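Side-chain contacts in anopheles gambiae adenosine kinase (Anopheles gambiae, PDB 3LOO), which catalyses the ATP-dependent phosphorylation of adenosine to AMP and probably shares the fold and mechanism of the pfkB family of carbohydrate kinases: residues A[261-264]-A[265-268]; A[322-325]-A[326-329]; A[331-334]-A[335-339]. All coordinates share one frame; numbering follows the deposited sequence.

Interaction 1. Residues A[261-264]-A[265-268]; sequences KRIA and ALPK
Leu266 folds back over the last turn of helix 256-264 and meets the carbonyl of Ile263. Its amide donates to Ile263 O over 3.1 Å from Leu266 N, and the N-H points nearly straight at the oxygen (164°). The donor stands well above the carbonyl plane. The side chain follows the amide: Leu266 CB lies 3.4 Å from Ile263 O. A chi1 of -72° keeps Leu266 CG beside its own backbone N, and so 3.5 Å from Ile263 O. CD1 follows, also near this oxygen. The apolar tips meet more loosely, with Ile263 CG2 and Leu266 CD1 4.4 Å apart. One residue earlier, Ala265 N makes two weak bonds, to Lys261 O at 3.0 Å and to Arg262 O at 3.3 Å.

This is the C-terminal end of a helix, where the chain leaves for the loop that leads to strand 276-281. Arg275 holds the exit by hydrogen bonds to the carbonyls of Ala264, Leu266 and Pro267. The packed side is the one facing the sheet: Ile263 and Ala264 are buried on Val277, and Ala264 also touches Ile289. Lys261 lies at the sheet edge, packed on Ile289 as well, with its NZ in a salt bridge to Asp294.

The solvent side is looser. Arg262 and Ala265 are both exposed there, and they meet through the backbone.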
loop_
_atom_site.group_PDB
_atom_site.type_symbol
_atom_site.label_atom_id
_atom_site.label_comp_id
_atom_site.label_asym_id
_atom_site.label_seq_id
_atom_site.Cartn_x
_atom_site.Cartn_y
_atom_site.Cartn_z
ATOM N N LYS A 261 -18.416 9.437 2.757
ATOM C CA LYS A 261 -19.023 10.649 2.191
ATOM C C LYS A 261 -18.327 11.911 2.665
ATOM O O LYS A 261 -18.063 12.802 1.860
ATOM C CB LYS A 261 -20.527 10.723 2.506
ATOM C CG LYS A 261 -21.327 9.557 1.933
ATOM C CD LYS A 261 -22.711 9.446 2.612
ATOM C CE LYS A 261 -23.691 8.815 1.662
ATOM N NZ LYS A 261 -24.853 8.213 2.404
ATOM N N ARG A 262 -18.055 12.002 3.972
ATOM C CA ARG A 262 -17.383 13.168 4.529
ATOM C C ARG A 262 -15.985 13.329 3.935
ATOM O O ARG A 262 -15.588 14.442 3.580
ATOM C CB ARG A 262 -17.237 13.084 6.075
ATOM C CG ARG A 262 -18.509 13.110 6.921
ATOM C CD ARG A 262 -18.956 14.517 7.300
ATOM N NE ARG A 262 -18.260 15.161 8.431
ATOM C CZ ARG A 262 -18.556 15.002 9.738
ATOM N NH1 ARG A 262 -19.493 14.143 10.166
ATOM N NH2 ARG A 262 -17.871 15.690 10.635
ATOM N N ILE A 263 -15.219 12.241 3.872
ATOM C CA ILE A 263 -13.878 12.329 3.258
ATOM C C ILE A 263 -13.979 12.746 1.765
ATOM O O ILE A 263 -13.246 13.634 1.308
ATOM C CB ILE A 263 -13.112 11.000 3.356
ATOM C CG1 ILE A 263 -12.890 10.577 4.833
ATOM C CG2 ILE A 263 -11.788 11.087 2.543
ATOM C CD1 ILE A 263 -12.528 9.028 4.961
ATOM N N ALA A 264 -14.890 12.101 1.038
ATOM C CA ALA A 264 -15.070 12.355 -0.404
ATOM C C ALA A 264 -15.380 13.844 -0.646
ATOM O O ALA A 264 -14.923 14.411 -1.640
ATOM C CB ALA A 264 -16.160 11.479 -1.002
ATOM N N ALA A 265 -16.100 14.467 0.303
ATOM C CA ALA A 265 -16.592 15.840 0.125
ATOM C C ALA A 265 -15.590 16.903 0.504
ATOM O O ALA A 265 -15.861 18.076 0.318
ATOM C CB ALA A 265 -17.946 16.049 0.880
ATOM N N LEU A 266 -14.416 16.521 1.004
ATOM C CA LEU A 266 -13.408 17.493 1.374
ATOM C C LEU A 266 -12.957 18.343 0.191
ATOM O O LEU A 266 -12.953 17.868 -0.954
ATOM C CB LEU A 266 -12.191 16.821 2.034
ATOM C CG LEU A 266 -12.320 16.248 3.459
ATOM C CD1 LEU A 266 -11.186 15.264 3.735
ATOM C CD2 LEU A 266 -12.316 17.363 4.511
ATOM N N PRO A 267 -12.546 19.602 0.456
ATOM C CA PRO A 267 -12.039 20.478 -0.601
ATOM C C PRO A 267 -10.993 19.764 -1.455
ATOM O O PRO A 267 -10.183 19.005 -0.940
ATOM C CB PRO A 267 -11.374 21.618 0.185
ATOM C CG PRO A 267 -12.218 21.705 1.447
ATOM C CD PRO A 267 -12.599 20.286 1.768
ATOM N N LYS A 268 -11.018 20.020 -2.755
ATOM C CA LYS A 268 -10.204 19.287 -3.701
ATOM C C LYS A 268 -9.596 20.302 -4.637
ATOM O O LYS A 268 -10.302 21.142 -5.177
ATOM C CB LYS A 268 -11.076 18.307 -4.475
ATOM C CG LYS A 268 -10.284 17.409 -5.430
ATOM C CD LYS A 268 -11.077 16.206 -5.838
ATOM C CE LYS A 268 -10.192 15.136 -6.480
ATOM N NZ LYS A 268 -9.332 15.745 -7.500
#

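Interaction 2. Residues A[322-325]-A[326-329]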
loop_
_atom_site.group_PDB
_atom_site.type_symbol
_atom_site.label_atom_id
_atom_site.label_comp_id
_atom_site.label_asym_id
_atom_site.label_seq_id
_atom_site.Cartn_x
_atom_site.Cartn_y
_atom_site.Cartn_z
ATOM N N GLY A 322 -4.995 -4.901 -8.444
ATOM C CA GLY A 322 -6.031 -5.280 -9.421
ATOM C C GLY A 322 -6.739 -4.036 -9.947
ATOM O O GLY A 322 -6.960 -3.888 -11.152
ATOM N N PHE A 323 -7.104 -3.145 -9.023
ATOM C CA PHE A 323 -7.731 -1.859 -9.347
ATOM C C PHE A 323 -6.869 -1.042 -10.306
ATOM O O PHE A 323 -7.376 -0.513 -11.334
ATOM C CB PHE A 323 -8.003 -1.049 -8.058
ATOM C CG PHE A 323 -8.640 0.314 -8.297
ATOM C CD1 PHE A 323 -10.018 0.493 -8.111
ATOM C CD2 PHE A 323 -7.877 1.399 -8.692
ATOM C CE1 PHE A 323 -10.630 1.738 -8.328
ATOM C CE2 PHE A 323 -8.467 2.649 -8.893
ATOM C CZ PHE A 323 -9.852 2.824 -8.714
ATOM N N LEU A 324 -5.585 -0.925 -9.982
ATOM C CA LEU A 324 -4.649 -0.091 -10.784
ATOM C C LEU A 324 -4.421 -0.727 -12.177
ATOM O O LEU A 324 -4.253 -0.018 -13.154
ATOM C CB LEU A 324 -3.294 0.068 -10.076
ATOM C CG LEU A 324 -3.255 0.998 -8.844
ATOM C CD1 LEU A 324 -1.936 0.844 -8.158
ATOM C CD2 LEU A 324 -3.434 2.453 -9.281
ATOM N N ALA A 325 -4.376 -2.055 -12.251
ATOM C CA ALA A 325 -4.217 -2.720 -13.556
ATOM C C ALA A 325 -5.347 -2.323 -14.539
ATOM O O ALA A 325 -5.124 -2.189 -15.764
ATOM C CB ALA A 325 -4.163 -4.219 -13.372
ATOM N N GLN A 326 -6.568 -2.175 -14.024
ATOM C CA GLN A 326 -7.690 -1.805 -14.880
ATOM C C GLN A 326 -7.737 -0.319 -15.132
ATOM O O GLN A 326 -8.160 0.103 -16.208
ATOM C CB GLN A 326 -9.025 -2.307 -14.329
ATOM C CG GLN A 326 -9.076 -3.827 -14.246
ATOM C CD GLN A 326 -8.628 -4.521 -15.543
ATOM O OE1 GLN A 326 -8.883 -4.041 -16.646
ATOM N NE2 GLN A 326 -7.966 -5.661 -15.406
ATOM N N LEU A 327 -7.290 0.468 -14.148
ATOM C CA LEU A 327 -7.313 1.919 -14.246
ATOM C C LEU A 327 -6.383 2.363 -15.374
ATOM O O LEU A 327 -6.724 3.270 -16.143
ATOM C CB LEU A 327 -6.842 2.564 -12.925
ATOM C CG LEU A 327 -6.976 4.087 -12.841
ATOM C CD1 LEU A 327 -8.456 4.504 -12.795
ATOM C CD2 LEU A 327 -6.208 4.706 -11.627
ATOM N N LEU A 328 -5.210 1.730 -15.440
ATOM C CA LEU A 328 -4.214 1.986 -16.477
ATOM C C LEU A 328 -4.741 1.645 -17.882
ATOM O O LEU A 328 -4.312 2.239 -18.845
ATOM C CB LEU A 328 -2.887 1.250 -16.175
ATOM C CG LEU A 328 -1.845 2.045 -15.356
ATOM C CD1 LEU A 328 -2.410 2.578 -14.041
ATOM C CD2 LEU A 328 -0.593 1.207 -15.080
ATOM N N GLN A 329 -5.685 0.706 -17.966
ATOM C CA GLN A 329 -6.318 0.318 -19.216
ATOM C C GLN A 329 -7.609 1.106 -19.452
ATOM O O GLN A 329 -8.453 0.653 -20.220
ATOM C CB GLN A 329 -6.606 -1.187 -19.177
ATOM C CG GLN A 329 -5.325 -2.010 -19.103
ATOM C CD GLN A 329 -5.577 -3.478 -19.102
ATOM O OE1 GLN A 329 -5.794 -4.102 -18.054
ATOM N NE2 GLN A 329 -5.536 -4.060 -20.276
#
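Leu327 packs one helical turn on against Phe323 and Leu324, in a largely buried apolar contact near the C-terminal end of helix 315-328. It reaches back to both partners with one methyl. Leu327 CD2 lies 4.1 Å from Phe323 CE2, in an oblique approach to the ring, and the same Leu327 CD2 is 4.3 Å from Leu324 CD2. The Phe323 ring is thrown to this side because its CG stands opposite the backbone N (chi1 179°).

The backbone beneath is helical. Leu327 N donates to Phe323 O over 3.0 Å, and Leu328 N to Leu324 O over the same length. Gln326 N makes two weak bonds, to Gly322 O at 3.4 Å and to Phe323 O at 3.3 Å. The helix packs against the large, mostly parallel sheet of this pfkB-family kinase. Leu324 and Leu327 rest on Met209 of strand 207-211, and Phe323 meets the ring of Phe236 edge-to-face. Helix 82-94 covers Ala325 through Ile93 and Leu94.

Leu328 packs on the backbone, its CD1 coming within 3.3 Å of Leu324 O. Gln329 N bonds weakly to Gln326 O, and the Gln329 side chain lies alongside the preceding turn, with CG 3.3 Å from Ala325 O.

Interaction 3. Residues A[331-334]-A[335-339]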
loop_
_atom_site.group_PDB
_atom_site.type_symbol
_atom_site.label_atom_id
_atom_site.label_comp_id
_atom_site.label_asym_id
_atom_site.label_seq_id
_atom_site.Cartn_x
_atom_site.Cartn_y
_atom_site.Cartn_z
ATOM N N ARG A 331 -10.379 1.432 -17.805
ATOM C CA ARG A 331 -11.683 0.807 -17.579
ATOM C C ARG A 331 -12.451 1.618 -16.542
ATOM O O ARG A 331 -11.851 2.453 -15.864
ATOM C CB ARG A 331 -11.496 -0.637 -17.149
ATOM C CG ARG A 331 -10.563 -1.390 -18.120
ATOM C CD ARG A 331 -11.214 -1.622 -19.501
ATOM N NE ARG A 331 -11.482 -3.057 -19.637
ATOM C CZ ARG A 331 -12.680 -3.630 -19.661
ATOM N NH1 ARG A 331 -13.790 -2.911 -19.604
ATOM N NH2 ARG A 331 -12.758 -4.947 -19.760
ATOM N N THR A 332 -13.761 1.420 -16.425
ATOM C CA THR A 332 -14.539 2.223 -15.469
ATOM C C THR A 332 -14.297 1.679 -14.073
ATOM O O THR A 332 -13.831 0.557 -13.918
ATOM C CB THR A 332 -16.054 2.185 -15.739
ATOM O OG1 THR A 332 -16.455 0.826 -15.799
ATOM C CG2 THR A 332 -16.401 2.873 -17.092
ATOM N N VAL A 333 -14.679 2.463 -13.071
ATOM C CA VAL A 333 -14.391 2.164 -11.674
ATOM C C VAL A 333 -14.955 0.801 -11.246
ATOM O O VAL A 333 -14.334 0.106 -10.466
ATOM C CB VAL A 333 -14.871 3.325 -10.750
ATOM C CG1 VAL A 333 -16.403 3.493 -10.775
ATOM C CG2 VAL A 333 -14.365 3.144 -9.335
ATOM N N ASP A 334 -16.121 0.417 -11.765
ATOM C CA ASP A 334 -16.731 -0.846 -11.361
ATOM C C ASP A 334 -15.904 -2.024 -11.825
ATOM O O ASP A 334 -15.789 -3.027 -11.119
ATOM C CB ASP A 334 -18.183 -0.954 -11.865
ATOM C CG ASP A 334 -18.287 -0.919 -13.397
ATOM O OD1 ASP A 334 -17.995 0.138 -13.992
ATOM O OD2 ASP A 334 -18.647 -1.954 -14.012
ATOM N N VAL A 335 -15.319 -1.902 -13.014
ATOM C CA VAL A 335 -14.398 -2.919 -13.495
ATOM C C VAL A 335 -13.078 -2.879 -12.685
ATOM O O VAL A 335 -12.489 -3.904 -12.417
ATOM C CB VAL A 335 -14.119 -2.749 -15.029
ATOM C CG1 VAL A 335 -12.977 -3.696 -15.519
ATOM C CG2 VAL A 335 -15.435 -2.993 -15.822
ATOM N N CYS A 336 -12.603 -1.693 -12.343
ATOM C CA CYS A 336 -11.372 -1.590 -11.527
ATOM C C CYS A 336 -11.560 -2.305 -10.209
ATOM O O CYS A 336 -10.692 -3.057 -9.791
ATOM C CB CYS A 336 -10.986 -0.136 -11.308
ATOM S SG CYS A 336 -10.560 0.660 -12.873
ATOM N N ILE A 337 -12.718 -2.104 -9.586
ATOM C CA ILE A 337 -12.984 -2.702 -8.268
ATOM C C ILE A 337 -13.176 -4.223 -8.353
ATOM O O ILE A 337 -12.683 -4.968 -7.489
ATOM C CB ILE A 337 -14.161 -2.007 -7.555
ATOM C CG1 ILE A 337 -13.735 -0.577 -7.183
ATOM C CG2 ILE A 337 -14.685 -2.868 -6.307
ATOM C CD1 ILE A 337 -14.876 0.349 -6.743
ATOM N N LYS A 338 -13.902 -4.680 -9.381
ATOM C CA LYS A 338 -14.103 -6.136 -9.572
ATOM C C LYS A 338 -12.757 -6.826 -9.819
ATOM O O LYS A 338 -12.498 -7.895 -9.276
ATOM C CB LYS A 338 -15.089 -6.423 -10.715
ATOM C CG LYS A 338 -16.535 -6.040 -10.414
ATOM C CD LYS A 338 -17.380 -5.942 -11.691
ATOM C CE LYS A 338 -18.863 -6.015 -11.366
ATOM N NZ LYS A 338 -19.700 -5.503 -12.504
ATOM N N CYS A 339 -11.878 -6.219 -10.610
ATOM C CA CYS A 339 -10.532 -6.794 -10.755
ATOM C C CYS A 339 -9.769 -6.836 -9.422
ATOM O O CYS A 339 -9.053 -7.797 -9.145
ATOM C CB CYS A 339 -9.722 -6.058 -11.819
ATOM S SG CYS A 339 -8.126 -6.854 -12.177
#
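Cys336, Ile337 and Lys338 are bonded through their amides to the residues four places earlier. Cys336 N donates to Thr332 O over 3.0 Å. Ile337 N donates to Val333 O over 2.9 Å, and Lys338 N to Asp334 O over 3.1 Å.

The side chains of Asp334 and Lys338 add a long salt bridge across the same turn, with Asp334 OD2 and Lys338 NZ 4.0 Å apart. The lysine chain is extended beyond CG. Its aliphatic part lies along the Asp334 carbonyl, with Lys338 CG 3.2 Å from Asp334 O. Thr332 OG1 lies very close to the other carboxylate oxygen, Asp334 OD1; the modelled hydrogen bond is so short that its length is doubtful. Asp334 CG sits between its own backbone N and carbonyl carbon (chi1 62°), which brings the group back toward Thr332.

Val335 packs against the exposed approach to the helix. Its CG1 lies 3.8 Å from Arg331 CB. The arginine chain bends twice, at chi2 and chi3, and curls back. Val335 CG1 therefore sits over the centre of one face of the Arg331 guanidinium, 4.1 Å above the plane. Val335 CG2 turns instead toward the Asp334 carboxylate and the Thr332 hydroxyl.

On the inner side, Val333 and Ile337 lie side by side and point the same way, with Val333 CG2 3.8 Å from Ile337 CD1. Both touch Leu288 of strand 284-290. Cys336 turns to helix 315-328, where it meets Phe323 and Gln326. Thr332 holds the N-cap position, although its side chain makes no capping bond. These are the N-terminal turns of helix 333-350, which packs against both helix 315-328 and strands of the large sheet in this pfkB-family fold.

The three contacts come in series along the chain. Interaction 1 lies at the C-terminal end of helix 256-264, interaction 2 at that of helix 315-328, and interaction 3 at the start of helix 333-350. Interactions 2 and 3 have centres 8 Å apart and touch: Gln326 CG packs on Cys339 CB at 3.4 Å, and Gln326 O is probably hydrogen-bonded to Arg331 N. Together they bracket the short connection between their helices. Interaction 1 stands apart, its centre 23 Å from interaction 2 and 21 Å from interaction 3. All three pack on the nine-stranded sheet. The Ile337 side chain is about 8 Å from the bound bis(adenosine)-5'-tetraphosphate, so the helix pair lies near the ligand pocket.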